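Local coordinates for myosin-I heavy chain (Dictyostelium discoideum, PDB 5EJR), which is an actin-based motor with ATPase activity that takes part in the early steps of phagocytosis and in adhesion, represented here by its C-terminal MyTH4-FERM tail module, at residues E70-M73 with D77-I80; R328-W331 with L335-N338; A7-T12 with S141-Q146. All blocks are in the same frame, centred on the assembly; numbering follows the deposited sequence.

Interaction 1 of 3, residues E70-M73 with D77-I80; sequences EIMM and DYPI
Met-72 O, near the end of helix 58-75, takes two backbone donors from the chain that folds back beside it. Asp-77 N donates to Met-72 O at 2.7 Å with an N-H...O angle of 156°, while Tyr-78 N lies 3.2 Å from the same Met-72 O in a bent, weak bond. One carbonyl thus serves two successive amides. A further polar atom, Tyr-78 O, is met by the CA-H of Met-73, CA to O being 3.4 Å and nearly straight at 169°. This is the C-terminal turn of a helix in the MyTH4 domain and the start of the loop leading to helix 86-99. Side chains fill in around the backbone bonds. CB of Met-72 sits 3.5 Å from CB of Tyr-78, while its chain, bent at chi3 (60°), brings CE back beside Asp-77 O. Met-73 crosses the Tyr-78 ring obliquely, CG against CD2 at 3.7 Å, and its methyl CE turns to Ile-80, 3.7 Å from CA of that residue. Ile-80 answers with CG1 on Met-73 CB and with CD1 packed 3.4 Å from Met-73 O. Asp-77 OD2 is hydrogen-bonded to Ser-123 OG.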
loop_
_atom_site.group_PDB
_atom_site.type_symbol
_atom_site.label_atom_id
_atom_site.label_comp_id
_atom_site.label_asym_id
_atom_site.label_seq_id
_atom_site.Cartn_x
_atom_site.Cartn_y
_atom_site.Cartn_z
ATOM N N GLU A 70 6.898 21.904 -12.331
ATOM C CA GLU A 70 5.998 20.960 -11.664
ATOM C C GLU A 70 5.390 21.591 -10.404
ATOM O O GLU A 70 4.187 21.434 -10.167
ATOM C CB GLU A 70 6.700 19.623 -11.377
ATOM C CG GLU A 70 6.950 18.839 -12.658
ATOM C CD GLU A 70 7.591 17.472 -12.551
ATOM O OE1 GLU A 70 8.011 17.078 -11.439
ATOM O OE2 GLU A 70 7.700 16.803 -13.602
ATOM N N ILE A 71 6.210 22.344 -9.632
ATOM C CA ILE A 71 5.762 23.097 -8.455
ATOM C C ILE A 71 4.660 24.084 -8.910
ATOM O O ILE A 71 3.573 24.121 -8.325
ATOM C CB ILE A 71 6.965 23.768 -7.741
ATOM C CG1 ILE A 71 7.814 22.690 -7.036
ATOM C CG2 ILE A 71 6.510 24.856 -6.756
ATOM C CD1 ILE A 71 9.006 23.167 -6.187
ATOM N N MET A 72 4.918 24.791 -10.033
ATOM C CA MET A 72 3.989 25.728 -10.668
ATOM C C MET A 72 2.679 25.053 -11.071
ATOM O O MET A 72 1.617 25.644 -10.912
ATOM C CB MET A 72 4.660 26.409 -11.870
ATOM C CG MET A 72 5.750 27.391 -11.476
ATOM S SD MET A 72 6.356 28.383 -12.875
ATOM C CE MET A 72 4.840 29.209 -13.376
ATOM N N MET A 73 2.750 23.804 -11.550
ATOM C CA MET A 73 1.591 22.990 -11.925
ATOM C C MET A 73 0.785 22.631 -10.688
ATOM O O MET A 73 -0.440 22.642 -10.735
ATOM C CB MET A 73 2.052 21.698 -12.606
ATOM C CG MET A 73 2.505 21.889 -14.020
ATOM S SD MET A 73 3.454 20.478 -14.615
ATOM C CE MET A 73 2.215 19.502 -15.157
ATOM N N ASP A 77 -0.239 27.618 -11.261
ATOM C CA ASP A 77 0.357 28.755 -11.970
ATOM C C ASP A 77 0.924 28.363 -13.344
ATOM O O ASP A 77 1.418 29.223 -14.072
ATOM C CB ASP A 77 1.437 29.428 -11.105
ATOM C CG ASP A 77 0.921 29.968 -9.786
ATOM O OD1 ASP A 77 -0.111 30.688 -9.796
ATOM O OD2 ASP A 77 1.556 29.693 -8.748
ATOM N N TYR A 78 0.847 27.068 -13.685
ATOM C CA TYR A 78 1.300 26.468 -14.942
ATOM C C TYR A 78 0.306 25.347 -15.265
ATOM O O TYR A 78 -0.123 24.647 -14.343
ATOM C CB TYR A 78 2.719 25.910 -14.778
ATOM C CG TYR A 78 3.454 25.598 -16.065
ATOM C CD1 TYR A 78 4.296 26.538 -16.655
ATOM C CD2 TYR A 78 3.390 24.330 -16.639
ATOM C CE1 TYR A 78 5.020 26.239 -17.810
ATOM C CE2 TYR A 78 4.111 24.019 -17.793
ATOM C CZ TYR A 78 4.930 24.975 -18.373
ATOM O OH TYR A 78 5.637 24.676 -19.514
ATOM N N PRO A 79 -0.138 25.194 -16.529
ATOM C CA PRO A 79 -1.144 24.157 -16.815
ATOM C C PRO A 79 -0.620 22.725 -16.737
ATOM O O PRO A 79 0.583 22.484 -16.904
ATOM C CB PRO A 79 -1.661 24.522 -18.209
ATOM C CG PRO A 79 -0.568 25.304 -18.830
ATOM C CD PRO A 79 0.238 25.947 -17.746
ATOM N N ILE A 80 -1.534 21.778 -16.450
ATOM C CA ILE A 80 -1.213 20.355 -16.349
ATOM C C ILE A 80 -1.622 19.641 -17.659
ATOM O O ILE A 80 -2.786 19.750 -18.048
ATOM C CB ILE A 80 -1.823 19.718 -15.055
ATOM C CG1 ILE A 80 -1.252 20.364 -13.777
ATOM C CG2 ILE A 80 -1.603 18.219 -15.021
ATOM C CD1 ILE A 80 -2.192 20.300 -12.522
#

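Interaction 2 of 3, residues R328-W331 with L335-N338; sequences RDEW and LYTN. With EDO (1,2-ethanediol), chain H.
Glu-330 and Tyr-336 meet through a hydroxyl-carboxylate hydrogen bond, OH donating to OE2 at 2.7 Å, where helix 317-332 of the FERM domain's central, helical lobe gives way to the loop before helix 341-355. The tyrosine hydroxyl comes from above the carboxylate plane, 52° out of it, and carboxylate and ring stand almost perpendicular, 82° apart. The same carboxylate has two more direct partners: Arg-295 forms a salt bridge with Glu-330 OE1, and a 1,2-ethanediol, probably from the crystallisation liquor, has its O2 2.7 Å from both Glu-330 OE1 and OE2. Nearer the backbone of Glu-330, Tyr-336 CE2 rests 3.6 Å from Glu-330 CB. The glutamate can reach the phenol because its chain runs extended beyond CG (chi2 165°). Leu-335 lies across the same stem, CD1 against Glu-330 CG, while its N donates to Glu-330 O at 2.9 Å. Replacing Tyr-336 by a phenylalanine would probably deprive OE2 of the phenol donor and leave the carboxylate less firmly held on that side. Trp-331 points its indole into the helices, where NE1 donates to Val-372 O and Ile-413 of helix 402-416 touches both aromatic residues. Trp-331 CZ3 approaches Tyr-336 O to 3.6 Å. A single water joins the two backbones, donating to Trp-331 O and Tyr-336 O and accepting from Tyr-336 N at 2.9 Å.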
loop_
_atom_site.group_PDB
_atom_site.type_symbol
_atom_site.label_atom_id
_atom_site.label_comp_id
_atom_site.label_asym_id
_atom_site.label_seq_id
_atom_site.Cartn_x
_atom_site.Cartn_y
_atom_site.Cartn_z
ATOM N N ARG A 328 -15.288 -20.884 1.740
ATOM C CA ARG A 328 -16.510 -21.079 0.947
ATOM C C ARG A 328 -16.434 -20.226 -0.322
ATOM O O ARG A 328 -16.757 -20.720 -1.392
ATOM C CB ARG A 328 -17.783 -20.716 1.735
ATOM C CG ARG A 328 -19.038 -21.369 1.099
ATOM C CD ARG A 328 -20.301 -20.662 1.572
ATOM N NE ARG A 328 -21.531 -21.352 1.160
ATOM C CZ ARG A 328 -22.168 -21.126 0.006
ATOM N NH1 ARG A 328 -21.677 -20.266 -0.875
ATOM N NH2 ARG A 328 -23.296 -21.774 -0.277
ATOM N N ASP A 329 -15.972 -18.971 -0.200
ATOM C CA ASP A 329 -15.820 -18.042 -1.329
ATOM C C ASP A 329 -14.810 -18.545 -2.345
ATOM O O ASP A 329 -15.062 -18.484 -3.565
ATOM C CB ASP A 329 -15.482 -16.633 -0.832
ATOM C CG ASP A 329 -15.258 -15.654 -1.963
ATOM O OD1 ASP A 329 -16.257 -15.150 -2.513
ATOM O OD2 ASP A 329 -14.081 -15.422 -2.320
ATOM N N GLU A 330 -13.666 -19.087 -1.851
ATOM C CA GLU A 330 -12.619 -19.655 -2.714
ATOM C C GLU A 330 -13.159 -20.886 -3.442
ATOM O O GLU A 330 -12.857 -21.091 -4.637
ATOM C CB GLU A 330 -11.384 -20.039 -1.867
ATOM C CG GLU A 330 -10.637 -18.807 -1.392
ATOM C CD GLU A 330 -9.643 -19.076 -0.276
ATOM O OE1 GLU A 330 -8.719 -18.256 -0.100
ATOM O OE2 GLU A 330 -9.803 -20.084 0.448
ATOM N N TRP A 331 -13.937 -21.720 -2.713
ATOM C CA TRP A 331 -14.600 -22.881 -3.304
ATOM C C TRP A 331 -15.553 -22.376 -4.413
ATOM O O TRP A 331 -15.543 -22.940 -5.509
ATOM C CB TRP A 331 -15.426 -23.625 -2.257
ATOM C CG TRP A 331 -16.412 -24.624 -2.813
ATOM C CD1 TRP A 331 -17.772 -24.502 -2.850
ATOM C CD2 TRP A 331 -16.099 -25.865 -3.452
ATOM N NE1 TRP A 331 -18.328 -25.602 -3.469
ATOM C CE2 TRP A 331 -17.319 -26.445 -3.869
ATOM C CE3 TRP A 331 -14.892 -26.532 -3.751
ATOM C CZ2 TRP A 331 -17.378 -27.707 -4.488
ATOM C CZ3 TRP A 331 -14.950 -27.780 -4.367
ATOM C CH2 TRP A 331 -16.182 -28.328 -4.778
ATOM N N LEU A 335 -11.380 -22.115 -6.925
ATOM C CA LEU A 335 -9.961 -22.259 -6.554
ATOM C C LEU A 335 -9.555 -23.675 -6.110
ATOM O O LEU A 335 -8.384 -24.025 -6.218
ATOM C CB LEU A 335 -9.570 -21.214 -5.512
ATOM C CG LEU A 335 -9.843 -19.754 -5.950
ATOM C CD1 LEU A 335 -9.414 -18.779 -4.888
ATOM C CD2 LEU A 335 -9.145 -19.402 -7.297
ATOM N N TYR A 336 -10.509 -24.505 -5.659
ATOM C CA TYR A 336 -10.225 -25.869 -5.220
ATOM C C TYR A 336 -10.733 -26.909 -6.224
ATOM O O TYR A 336 -11.889 -27.306 -6.163
ATOM C CB TYR A 336 -10.819 -26.109 -3.811
ATOM C CG TYR A 336 -10.269 -25.159 -2.773
ATOM C CD1 TYR A 336 -8.909 -25.139 -2.466
ATOM C CD2 TYR A 336 -11.108 -24.299 -2.073
ATOM C CE1 TYR A 336 -8.396 -24.266 -1.508
ATOM C CE2 TYR A 336 -10.611 -23.448 -1.087
ATOM C CZ TYR A 336 -9.253 -23.425 -0.820
ATOM O OH TYR A 336 -8.761 -22.570 0.130
ATOM N N THR A 337 -9.885 -27.369 -7.132
ATOM C CA THR A 337 -10.361 -28.318 -8.144
ATOM C C THR A 337 -9.664 -29.709 -8.083
ATOM O O THR A 337 -9.933 -30.547 -8.950
ATOM C CB THR A 337 -10.320 -27.675 -9.539
ATOM O OG1 THR A 337 -9.069 -27.007 -9.728
ATOM C CG2 THR A 337 -11.466 -26.673 -9.747
ATOM N N ASN A 338 -8.885 -30.012 -7.008
ATOM C CA ASN A 338 -8.300 -31.356 -6.837
ATOM C C ASN A 338 -9.381 -32.268 -6.217
ATOM O O ASN A 338 -9.154 -33.020 -5.262
ATOM C CB ASN A 338 -7.015 -31.329 -5.971
ATOM C CG ASN A 338 -6.286 -32.666 -5.923
ATOM O OD1 ASN A 338 -6.390 -33.504 -6.835
ATOM N ND2 ASN A 338 -5.564 -32.921 -4.840
HETATM C C1 EDO H . -7.167 -21.652 2.430
HETATM O O1 EDO H . -6.099 -21.346 1.559
HETATM C C2 EDO H . -7.911 -20.439 3.071
HETATM O O2 EDO H . -7.959 -19.258 2.292
HETATM O O HOH W 1 -13.371 -24.846 -6.186
#

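Interaction 3 of 3, residues A7-T12 with S141-Q146; sequences AQWAST and SDSLLQ
The indole of Trp-9 has Leu-144 over one face and Ser-143 at its edge. CD1 of Leu-144 stands 3.4 Å from the centroid of the six-membered ring, only 2° off the normal, so the methyl makes a CH-pi contact centred on the benzene half. Leu-144 CB lies 3.8 Å from CE2 and CZ2 of the tryptophan, along the side of that ring nearer the indole nitrogen. At the edge, Ser-143 OG sits near the ring plane, 2.9 Å from Trp-9 NE1 and 3.1 Å from Trp-9 CD1. The indole of Trp-9 reaches from helix 5-11 to the first turn of helix 142-159 because chi1 (173°) sets CG opposite the backbone N. The contact joins helix 5-11 to the start of helix 142-159, one of the long helices of the all-helical MyTH4 region. That first turn carries an N-cap: Ser-141 OG accepts from Leu-144 N at 3.1 Å and is also hydrogen-bonded to Asp-105. The cap is likely to steady the backbone at Leu-144, from which the leucine reaches the indole. Asp-105 and Cys-109 of helix 104-113 also touch Trp-9, and Arg-13 adds a cation-pi contact to the ring.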
loop_
_atom_site.group_PDB
_atom_site.type_symbol
_atom_site.label_atom_id
_atom_site.label_comp_id
_atom_site.label_asym_id
_atom_site.label_seq_id
_atom_site.Cartn_x
_atom_site.Cartn_y
_atom_site.Cartn_z
ATOM N N ALA A 7 18.350 34.298 4.408
ATOM C CA ALA A 7 19.103 35.170 3.498
ATOM C C ALA A 7 20.604 35.007 3.719
ATOM O O ALA A 7 21.347 34.961 2.741
ATOM C CB ALA A 7 18.691 36.625 3.697
ATOM N N GLN A 8 21.045 34.879 4.997
ATOM C CA GLN A 8 22.451 34.670 5.374
ATOM C C GLN A 8 22.966 33.340 4.823
ATOM O O GLN A 8 24.105 33.274 4.351
ATOM C CB GLN A 8 22.632 34.710 6.890
ATOM C CG GLN A 8 22.611 36.122 7.481
ATOM C CD GLN A 8 22.638 36.123 8.993
ATOM O OE1 GLN A 8 23.241 35.254 9.644
ATOM N NE2 GLN A 8 22.003 37.122 9.589
ATOM N N TRP A 9 22.106 32.287 4.859
ATOM C CA TRP A 9 22.399 30.956 4.329
ATOM C C TRP A 9 22.493 31.033 2.796
ATOM O O TRP A 9 23.400 30.455 2.211
ATOM C CB TRP A 9 21.310 29.948 4.785
ATOM C CG TRP A 9 21.418 28.574 4.174
ATOM C CD1 TRP A 9 22.050 27.487 4.703
ATOM C CD2 TRP A 9 20.852 28.145 2.929
ATOM N NE1 TRP A 9 21.921 26.407 3.856
ATOM C CE2 TRP A 9 21.168 26.778 2.774
ATOM C CE3 TRP A 9 20.068 28.774 1.949
ATOM C CZ2 TRP A 9 20.746 26.036 1.666
ATOM C CZ3 TRP A 9 19.676 28.049 0.838
ATOM C CH2 TRP A 9 20.024 26.698 0.698
ATOM N N ALA A 10 21.559 31.742 2.158
ATOM C CA ALA A 10 21.503 31.905 0.709
ATOM C C ALA A 10 22.619 32.803 0.154
ATOM O O ALA A 10 22.944 32.682 -1.027
ATOM C CB ALA A 10 20.155 32.460 0.308
ATOM N N SER A 11 23.194 33.701 0.997
ATOM C CA SER A 11 24.254 34.648 0.608
ATOM C C SER A 11 25.467 33.986 -0.069
ATOM O O SER A 11 25.991 34.521 -1.048
ATOM C CB SER A 11 24.692 35.494 1.800
ATOM O OG SER A 11 25.581 34.801 2.665
ATOM N N THR A 12 25.871 32.800 0.426
ATOM C CA THR A 12 27.023 32.031 -0.066
ATOM C C THR A 12 26.623 30.790 -0.902
ATOM O O THR A 12 27.473 29.914 -1.118
ATOM C CB THR A 12 27.890 31.608 1.140
ATOM O OG1 THR A 12 27.132 30.727 1.980
ATOM C CG2 THR A 12 28.402 32.793 1.950
ATOM N N SER A 141 18.831 20.005 4.172
ATOM C CA SER A 141 20.164 19.813 4.757
ATOM C C SER A 141 20.218 20.343 6.194
ATOM O O SER A 141 19.402 21.186 6.578
ATOM C CB SER A 141 21.242 20.489 3.908
ATOM O OG SER A 141 21.122 21.905 3.920
ATOM N N ASP A 142 21.175 19.853 6.983
ATOM C CA ASP A 142 21.372 20.288 8.365
ATOM C C ASP A 142 21.695 21.793 8.401
ATOM O O ASP A 142 21.329 22.486 9.353
ATOM C CB ASP A 142 22.487 19.459 9.011
ATOM C CG ASP A 142 22.264 17.966 8.841
ATOM O OD1 ASP A 142 22.518 17.447 7.721
ATOM O OD2 ASP A 142 21.775 17.329 9.795
ATOM N N SER A 143 22.322 22.293 7.317
ATOM C CA SER A 143 22.669 23.698 7.124
ATOM C C SER A 143 21.417 24.544 6.913
ATOM O O SER A 143 21.327 25.615 7.502
ATOM C CB SER A 143 23.603 23.851 5.928
ATOM O OG SER A 143 23.872 25.215 5.659
ATOM N N LEU A 144 20.471 24.075 6.063
ATOM C CA LEU A 144 19.231 24.789 5.744
ATOM C C LEU A 144 18.146 24.663 6.822
ATOM O O LEU A 144 17.385 25.609 6.995
ATOM C CB LEU A 144 18.683 24.376 4.359
ATOM C CG LEU A 144 17.385 25.052 3.859
ATOM C CD1 LEU A 144 17.592 26.527 3.555
ATOM C CD2 LEU A 144 16.844 24.370 2.636
ATOM N N LEU A 145 18.077 23.520 7.536
ATOM C CA LEU A 145 17.044 23.213 8.547
ATOM C C LEU A 145 16.665 24.384 9.478
ATOM O O LEU A 145 15.531 24.849 9.379
ATOM C CB LEU A 145 17.399 21.958 9.374
ATOM C CG LEU A 145 16.308 21.427 10.313
ATOM C CD1 LEU A 145 15.095 20.886 9.537
ATOM C CD2 LEU A 145 16.861 20.380 11.252
ATOM N N GLN A 146 17.574 24.857 10.361
ATOM C CA GLN A 146 17.275 25.955 11.290
ATOM C C GLN A 146 16.921 27.280 10.571
ATOM O O GLN A 146 15.823 27.780 10.831
ATOM C CB GLN A 146 18.379 26.150 12.343
ATOM C CG GLN A 146 17.834 26.507 13.724
ATOM C CD GLN A 146 17.083 25.364 14.378
ATOM O OE1 GLN A 146 17.657 24.328 14.741
ATOM N NE2 GLN A 146 15.779 25.534 14.545
#

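In the fold
Interactions 1 and 3 belong to the MyTH4 half of the tail, interaction 2 to the FERM half, on the opposite side of the chain's centre. Interaction 3 joins the N-terminal helix to helix 142-159, and the chain between those two segments contains all of interaction 1, a local turn at the end of helix 58-75. Their centres are 26 Å apart and their nearest atoms about 12 Å, so they do not touch. Interaction 2 is a second local helix end, its centre 51 Å from that of interaction 1 and 62 Å from that of interaction 3. Ethanediol is bound at interaction 2, whose nearest atoms lie about 38 Å from interaction 1.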